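Local coordinates for chemotaxis response regulator protein-glutamate methylesterase (Thermotoga maritima, PDB 3SFT) that probably removes methyl groups from specific methylglutamates of chemotaxis receptors and deamidates specific glutamines, this chain being its C-terminal catalytic domain, at residues A[54-57]-A[62-65]; A[76-81]-A[95-100]; A[145-150]-A[173-178]. All coordinates share one frame; numbering follows the deposited sequence.

Interaction 1 of 3, residues A[54-57]-A[62-65]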
# COMPACT_ATOMS: atom_id res chain seq x y z
N ARG A 54 16.45 0.33 0.18
CA ARG A 54 16.53 0.01 -1.25
C ARG A 54 15.78 1.05 -2.08
O ARG A 54 16.33 1.60 -3.04
CB ARG A 54 15.92 -1.37 -1.49
CG ARG A 54 15.71 -1.78 -2.95
CD ARG A 54 14.57 -2.79 -3.02
NE ARG A 54 14.39 -3.39 -4.34
CZ ARG A 54 14.59 -4.67 -4.60
NH1 ARG A 54 14.98 -5.50 -3.63
NH2 ARG A 54 14.31 -5.16 -5.80
N LEU A 55 14.53 1.33 -1.71
CA LEU A 55 13.70 2.30 -2.42
C LEU A 55 14.10 3.77 -2.17
O LEU A 55 13.99 4.60 -3.06
CB LEU A 55 12.22 2.09 -2.07
CG LEU A 55 11.59 0.76 -2.49
CD1 LEU A 55 10.17 0.71 -1.97
CD2 LEU A 55 11.62 0.62 -4.01
N ASP A 56 14.57 4.07 -0.96
CA ASP A 56 14.99 5.43 -0.64
C ASP A 56 16.18 5.85 -1.51
O ASP A 56 16.26 7.00 -1.94
CB ASP A 56 15.35 5.55 0.84
CG ASP A 56 15.53 6.99 1.29
OD1 ASP A 56 14.55 7.76 1.23
OD2 ASP A 56 16.66 7.36 1.68
N SER A 57 17.06 4.89 -1.79
CA SER A 57 18.26 5.15 -2.59
C SER A 57 18.00 5.50 -4.05
O SER A 57 18.79 6.20 -4.67
CB SER A 57 19.21 3.95 -2.53
OG SER A 57 19.73 3.78 -1.22
N THR A 62 10.89 10.45 0.12
CA THR A 62 11.62 9.93 1.26
C THR A 62 10.97 8.62 1.72
O THR A 62 9.81 8.61 2.14
CB THR A 62 11.63 10.94 2.43
OG1 THR A 62 12.24 12.16 1.99
CG2 THR A 62 12.42 10.38 3.61
N VAL A 63 11.71 7.53 1.59
CA VAL A 63 11.21 6.21 1.97
C VAL A 63 11.78 5.78 3.31
O VAL A 63 13.00 5.73 3.49
CB VAL A 63 11.54 5.15 0.91
CG1 VAL A 63 10.88 3.83 1.26
CG2 VAL A 63 11.10 5.62 -0.48
N LYS A 64 10.89 5.44 4.23
CA LYS A 64 11.30 5.01 5.56
C LYS A 64 10.30 4.03 6.12
O LYS A 64 9.22 3.82 5.55
CB LYS A 64 11.39 6.22 6.50
CG LYS A 64 10.04 6.91 6.76
CD LYS A 64 10.19 8.18 7.60
CE LYS A 64 10.64 7.88 9.01
NZ LYS A 64 9.63 7.06 9.74
N GLU A 65 10.65 3.43 7.25
CA GLU A 65 9.80 2.48 7.93
C GLU A 65 8.77 3.30 8.73
O GLU A 65 9.11 4.35 9.28
CB GLU A 65 10.66 1.64 8.86
CG GLU A 65 10.09 0.27 9.18
CD GLU A 65 11.16 -0.71 9.67
OE1 GLU A 65 11.16 -1.87 9.19
OE2 GLU A 65 11.99 -0.33 10.52

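Interaction 2 of 3, residues A[76-81]-A[95-100]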
# COMPACT_ATOMS: atom_id res chain seq x y z
N PHE A 76 6.29 11.25 1.50
CA PHE A 76 6.91 10.10 2.14
C PHE A 76 6.27 8.78 1.70
O PHE A 76 5.10 8.74 1.30
CB PHE A 76 6.76 10.19 3.66
CG PHE A 76 7.58 11.27 4.31
CD1 PHE A 76 8.82 10.97 4.86
CD2 PHE A 76 7.10 12.57 4.39
CE1 PHE A 76 9.58 11.95 5.49
CE2 PHE A 76 7.85 13.57 5.03
CZ PHE A 76 9.10 13.26 5.57
N VAL A 77 7.05 7.71 1.77
CA VAL A 77 6.61 6.37 1.44
C VAL A 77 6.97 5.57 2.70
O VAL A 77 8.14 5.48 3.08
CB VAL A 77 7.34 5.82 0.20
CG1 VAL A 77 6.88 4.39 -0.10
CG2 VAL A 77 7.06 6.71 -1.00
N TYR A 78 5.94 5.07 3.38
CA TYR A 78 6.14 4.32 4.62
C TYR A 78 6.03 2.81 4.45
O TYR A 78 5.01 2.32 3.96
CB TYR A 78 5.14 4.79 5.68
CG TYR A 78 5.12 6.29 5.91
CD1 TYR A 78 5.98 6.89 6.83
CD2 TYR A 78 4.21 7.10 5.22
CE1 TYR A 78 5.94 8.26 7.06
CE2 TYR A 78 4.17 8.48 5.45
CZ TYR A 78 5.04 9.05 6.36
OH TYR A 78 5.00 10.40 6.59
N ILE A 79 7.06 2.09 4.86
CA ILE A 79 7.08 0.63 4.78
C ILE A 79 6.64 0.08 6.13
O ILE A 79 7.19 0.46 7.17
CB ILE A 79 8.51 0.09 4.48
CG1 ILE A 79 9.10 0.74 3.22
CG2 ILE A 79 8.49 -1.42 4.36
CD1 ILE A 79 8.22 0.67 1.98
N ALA A 80 5.63 -0.78 6.14
CA ALA A 80 5.14 -1.36 7.39
C ALA A 80 6.20 -2.25 8.04
O ALA A 80 6.78 -3.11 7.38
CB ALA A 80 3.85 -2.14 7.15
N PRO A 81 6.51 -2.03 9.33
CA PRO A 81 7.51 -2.83 10.04
C PRO A 81 6.94 -4.21 10.40
O PRO A 81 5.72 -4.39 10.45
CB PRO A 81 7.80 -1.99 11.28
CG PRO A 81 6.47 -1.39 11.57
CD PRO A 81 6.01 -0.95 10.20
N VAL A 95 -3.55 12.55 10.54
CA VAL A 95 -3.54 11.09 10.54
C VAL A 95 -2.22 10.55 11.08
O VAL A 95 -1.14 11.01 10.71
CB VAL A 95 -3.81 10.52 9.13
CG1 VAL A 95 -3.82 8.99 9.17
CG2 VAL A 95 -5.16 11.02 8.62
N PHE A 96 -2.32 9.56 11.97
CA PHE A 96 -1.16 8.96 12.61
C PHE A 96 -1.17 7.44 12.50
O PHE A 96 -2.23 6.81 12.43
CB PHE A 96 -1.11 9.35 14.10
CG PHE A 96 -1.04 10.83 14.34
CD1 PHE A 96 0.19 11.47 14.46
CD2 PHE A 96 -2.20 11.60 14.43
CE1 PHE A 96 0.26 12.86 14.67
CE2 PHE A 96 -2.14 12.98 14.63
CZ PHE A 96 -0.90 13.61 14.76
N PHE A 97 0.03 6.85 12.51
CA PHE A 97 0.17 5.40 12.46
C PHE A 97 0.09 4.82 13.86
O PHE A 97 0.35 5.52 14.85
CB PHE A 97 1.55 5.00 11.92
CG PHE A 97 1.75 5.26 10.46
CD1 PHE A 97 0.97 4.62 9.51
CD2 PHE A 97 2.76 6.12 10.03
CE1 PHE A 97 1.19 4.83 8.15
CE2 PHE A 97 2.99 6.33 8.68
CZ PHE A 97 2.20 5.68 7.73
N PHE A 98 -0.26 3.55 13.95
CA PHE A 98 -0.26 2.86 15.23
C PHE A 98 0.03 1.39 14.95
O PHE A 98 -0.38 0.85 13.93
CB PHE A 98 -1.55 3.07 16.05
CG PHE A 98 -2.77 2.38 15.51
CD1 PHE A 98 -3.02 1.04 15.78
CD2 PHE A 98 -3.73 3.11 14.81
CE1 PHE A 98 -4.20 0.43 15.37
CE2 PHE A 98 -4.92 2.51 14.39
CZ PHE A 98 -5.15 1.17 14.67
N LEU A 99 0.87 0.81 15.80
CA LEU A 99 1.25 -0.58 15.65
C LEU A 99 0.33 -1.47 16.47
O LEU A 99 0.30 -1.41 17.70
CB LEU A 99 2.72 -0.78 16.05
CG LEU A 99 3.71 0.00 15.17
CD1 LEU A 99 5.14 -0.24 15.63
CD2 LEU A 99 3.54 -0.40 13.71
N ASP A 100 -0.46 -2.26 15.76
CA ASP A 100 -1.43 -3.15 16.36
C ASP A 100 -0.90 -4.58 16.39
O ASP A 100 -0.29 -5.04 15.42
CB ASP A 100 -2.73 -3.06 15.55
CG ASP A 100 -3.84 -3.91 16.12
OD1 ASP A 100 -4.59 -3.43 16.99
OD2 ASP A 100 -3.96 -5.07 15.67

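Interaction 3 of 3, residues A[145-150]-A[173-178]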
# COMPACT_ATOMS: atom_id res chain seq x y z
N LYS A 145 -13.44 -3.04 1.15
CA LYS A 145 -13.66 -1.87 2.00
C LYS A 145 -13.45 -0.56 1.24
O LYS A 145 -14.25 0.36 1.35
CB LYS A 145 -12.74 -1.90 3.22
CG LYS A 145 -13.41 -2.38 4.51
CD LYS A 145 -13.66 -3.89 4.53
CE LYS A 145 -12.37 -4.70 4.62
NZ LYS A 145 -11.80 -4.80 6.01
N VAL A 146 -12.37 -0.50 0.46
CA VAL A 146 -12.04 0.67 -0.33
C VAL A 146 -13.19 1.00 -1.27
O VAL A 146 -13.64 2.15 -1.33
CB VAL A 146 -10.73 0.48 -1.13
CG1 VAL A 146 -10.51 1.63 -2.11
CG2 VAL A 146 -9.54 0.40 -0.17
N LYS A 147 -13.68 -0.00 -2.00
CA LYS A 147 -14.78 0.21 -2.92
C LYS A 147 -16.07 0.57 -2.18
O LYS A 147 -16.83 1.42 -2.64
CB LYS A 147 -15.00 -1.01 -3.82
CG LYS A 147 -13.85 -1.32 -4.78
CD LYS A 147 -13.39 -0.09 -5.57
CE LYS A 147 -14.54 0.57 -6.31
NZ LYS A 147 -14.06 1.74 -7.09
N PHE A 148 -16.30 -0.06 -1.04
CA PHE A 148 -17.49 0.21 -0.22
C PHE A 148 -17.56 1.70 0.14
O PHE A 148 -18.65 2.27 0.24
CB PHE A 148 -17.47 -0.65 1.06
CG PHE A 148 -18.68 -0.47 1.93
CD1 PHE A 148 -19.86 -1.18 1.67
CD2 PHE A 148 -18.65 0.40 3.03
CE1 PHE A 148 -20.99 -1.01 2.48
CE2 PHE A 148 -19.77 0.57 3.84
CZ PHE A 148 -20.95 -0.14 3.57
N TYR A 149 -16.40 2.33 0.30
CA TYR A 149 -16.33 3.75 0.65
C TYR A 149 -16.11 4.67 -0.56
O TYR A 149 -15.79 5.85 -0.39
CB TYR A 149 -15.25 3.99 1.70
CG TYR A 149 -15.67 3.56 3.09
CD1 TYR A 149 -16.72 4.21 3.74
CD2 TYR A 149 -15.03 2.51 3.75
CE1 TYR A 149 -17.13 3.82 5.01
CE2 TYR A 149 -15.43 2.11 5.02
CZ TYR A 149 -16.48 2.77 5.64
OH TYR A 149 -16.88 2.38 6.90
N GLY A 150 -16.28 4.14 -1.76
CA GLY A 150 -16.12 4.96 -2.95
C GLY A 150 -14.69 5.23 -3.40
O GLY A 150 -14.46 6.09 -4.25
N GLU A 173 -13.08 -10.59 -7.91
CA GLU A 173 -14.21 -10.13 -7.12
C GLU A 173 -14.87 -8.93 -7.79
O GLU A 173 -15.97 -8.52 -7.42
CB GLU A 173 -13.76 -9.73 -5.71
CG GLU A 173 -13.31 -10.88 -4.84
CD GLU A 173 -14.36 -11.97 -4.70
OE1 GLU A 173 -15.52 -11.66 -4.34
OE2 GLU A 173 -14.02 -13.14 -4.95
N GLY A 174 -14.18 -8.38 -8.79
CA GLY A 174 -14.68 -7.22 -9.51
C GLY A 174 -14.32 -5.91 -8.83
O GLY A 174 -14.91 -4.87 -9.14
N TYR A 175 -13.33 -5.95 -7.94
CA TYR A 175 -12.91 -4.76 -7.20
C TYR A 175 -11.89 -3.86 -7.89
O TYR A 175 -11.65 -2.74 -7.43
CB TYR A 175 -12.37 -5.14 -5.82
CG TYR A 175 -13.37 -5.84 -4.92
CD1 TYR A 175 -14.74 -5.54 -5.00
CD2 TYR A 175 -12.96 -6.79 -4.00
CE1 TYR A 175 -15.66 -6.18 -4.18
CE2 TYR A 175 -13.87 -7.44 -3.17
CZ TYR A 175 -15.22 -7.13 -3.27
OH TYR A 175 -16.12 -7.76 -2.45
N ALA A 176 -11.29 -4.34 -8.98
CA ALA A 176 -10.29 -3.56 -9.68
C ALA A 176 -10.87 -2.55 -10.68
O ALA A 176 -11.67 -2.90 -11.54
CB ALA A 176 -9.29 -4.48 -10.39
N ASP A 177 -10.47 -1.29 -10.53
CA ASP A 177 -10.91 -0.24 -11.44
C ASP A 177 -9.90 -0.18 -12.58
O ASP A 177 -10.23 0.21 -13.69
CB ASP A 177 -10.97 1.12 -10.73
CG ASP A 177 -12.00 1.15 -9.63
OD1 ASP A 177 -13.19 0.93 -9.91
OD2 ASP A 177 -11.61 1.40 -8.47
N TYR A 178 -8.66 -0.57 -12.27
CA TYR A 178 -7.57 -0.58 -13.25
C TYR A 178 -6.70 -1.82 -13.06
O TYR A 178 -6.46 -2.27 -11.93
CB TYR A 178 -6.67 0.65 -13.08
CG TYR A 178 -7.39 1.97 -13.21
CD1 TYR A 178 -7.68 2.51 -14.47
CD2 TYR A 178 -7.80 2.68 -12.08
CE1 TYR A 178 -8.35 3.73 -14.59
CE2 TYR A 178 -8.47 3.89 -12.19
CZ TYR A 178 -8.75 4.41 -13.45
OH TYR A 178 -9.43 5.60 -13.55

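Interaction 1 of 3, residues A[54-57]-A[62-65]
L55 and D56, near the end of helix 48-58, pack against V63 of strand 62-65 in a mixed polar and apolar contact within a beta-alpha-beta crossover of the doubly-wound catalytic domain. Helix 48-58 carries the chain from strand 37-41 to the parallel strand 62-65, passing over strand 76-79, which lies between the two. The segments come closest at D56 and V63, whose CA atoms are 4.7 Å apart.

The polar part is one bond: V63 N donates to D56 OD1 over 2.9 Å with an N-H...O angle of 158°. OD1 is met on its anti side, and the donor stands 22° out of the carboxylate plane. With CG placed anti to the backbone N (chi1 -169°), the D56 carboxylate swings beside its own carbonyl carbon and extends over to the strand. Strand 62-65 is an edge strand of the parallel sheet, and T62 and K64 use their backbone groups on the inner side, pairing with V77 and its neighbours. V63 N belongs to the other edge, where D56 supplies the acceptor that a further strand might have given.

The apolar part lies alongside. Both V63 methyls approach the helix: CG1 lies 4.0 Å from L55 CB, while CG2 settles over the backbone, 3.8 Å from D56 N. I26 touches both L55 and V63 and so completes this small buried patch. D56 CB closes over the strand too, at 3.8 Å from V63 CB. D56 OD1 also comes within 3.4 Å of V63 O, but with an acceptor at each end this approach is no hydrogen bond.

Interaction 2 of 3, residues A[76-81]-A[95-100]
Y78, midway along 76-81, meets F97 of 95-100 in the first of two side-chain contacts, and P81 makes the second with L99. No hydrogen bond crosses, and the nearest CA atoms, those of P81 and L99, are still 8.7 Å apart, which shows that side chains alone bridge the segments.

At Y78 the pair is a T-shaped (edge-to-face) stack: the edge of F97 is turned to the face of Y78, with centroids 4.8 Å apart and planes at 70°. F97 CE2 sits 3.4 Å above the tyrosine plane, offset toward the rim nearest the main chain. CZ shares the load, lying 3.5 Å from Y78 CG, so the phenylalanine reaches the root of the tyrosine ring with two atoms at once. Y78 CD2 in turn lies at the edge of the F97 ring, in its plane. The far end of the tyrosine is fixed separately, as OH is hydrogen-bonded to K73 N.

Further on, P81 follows the end of strand 76-79 and directs its ring at L99. Here P81 CG and L99 CD2 touch at 3.8 Å. The other leucine methyl, CD1, is extended away from CA (chi2 180°), leaving CD2 as the branch that approaches the proline.

The contact lays strand 94-100, half of an antiparallel hairpin with strand 85-91, against one face of the parallel sheet. There F97 also touches V38 of strand 37-41, V72 and, within its own hairpin, L86; strand 76-79 itself is hydrogen-bonded between strands 62-65 and 37-41.

Interaction 3 of 3, residues A[145-150]-A[173-178]
The Y175 ring and the D177 carboxylate are the flat groups that flank K147. Over one face of the Y175 ring lies E173 CB, 3.4 Å above the plane and offset toward the rim; K147 CG approaches the ring only obliquely, its nearest side-chain neighbour being Y175 CB at 4.2 Å. The same tyrosine also leans on A143 and F144 of helix 140-148. The D177 carboxylate receives the ammonium group of K147 unevenly on its two oxygens: NZ lies 2.8 Å from D177 OD2, on the syn lone pair of that oxygen, and makes a weak second bond of 3.1 Å to OD1.

Two bends in K147 (chi2 -50°, chi3 -54°) fold its chain back, so that K147 CD passes 3.7 Å from Y175 O before NZ turns to the acid. The salt bridge ties the last turn of helix 140-148 to the loop leading into strand 178-180, at the surface of the domain. Each partner has another bond: NZ donates to G151 O, just past the helix, and D177 OD2 accepts from V153 N. These further bonds probably limit the rotation of both groups, and the paired charges would probably stabilise each other's ionised form.

In the fold
The three contacts come one after another along the chain, without overlap. Interactions 1 and 2 are neighbours, with centres 13 Å apart: strands 62-65 and 76-79 lie side by side in the parallel sheet and are joined by probable hydrogen bonds from I79 N to K64 O and from V77 N to T62 O. Interaction 3 lies at the other end of that sheet, beside strands 152-156 and 178-180; its centre is 28 Å from that of interaction 1 and 22 Å from that of interaction 2, across the centre of the chain. Interactions 1 and 3 thus lie at the two edge strands of one parallel sheet, while interaction 2 packs the hairpin on its face.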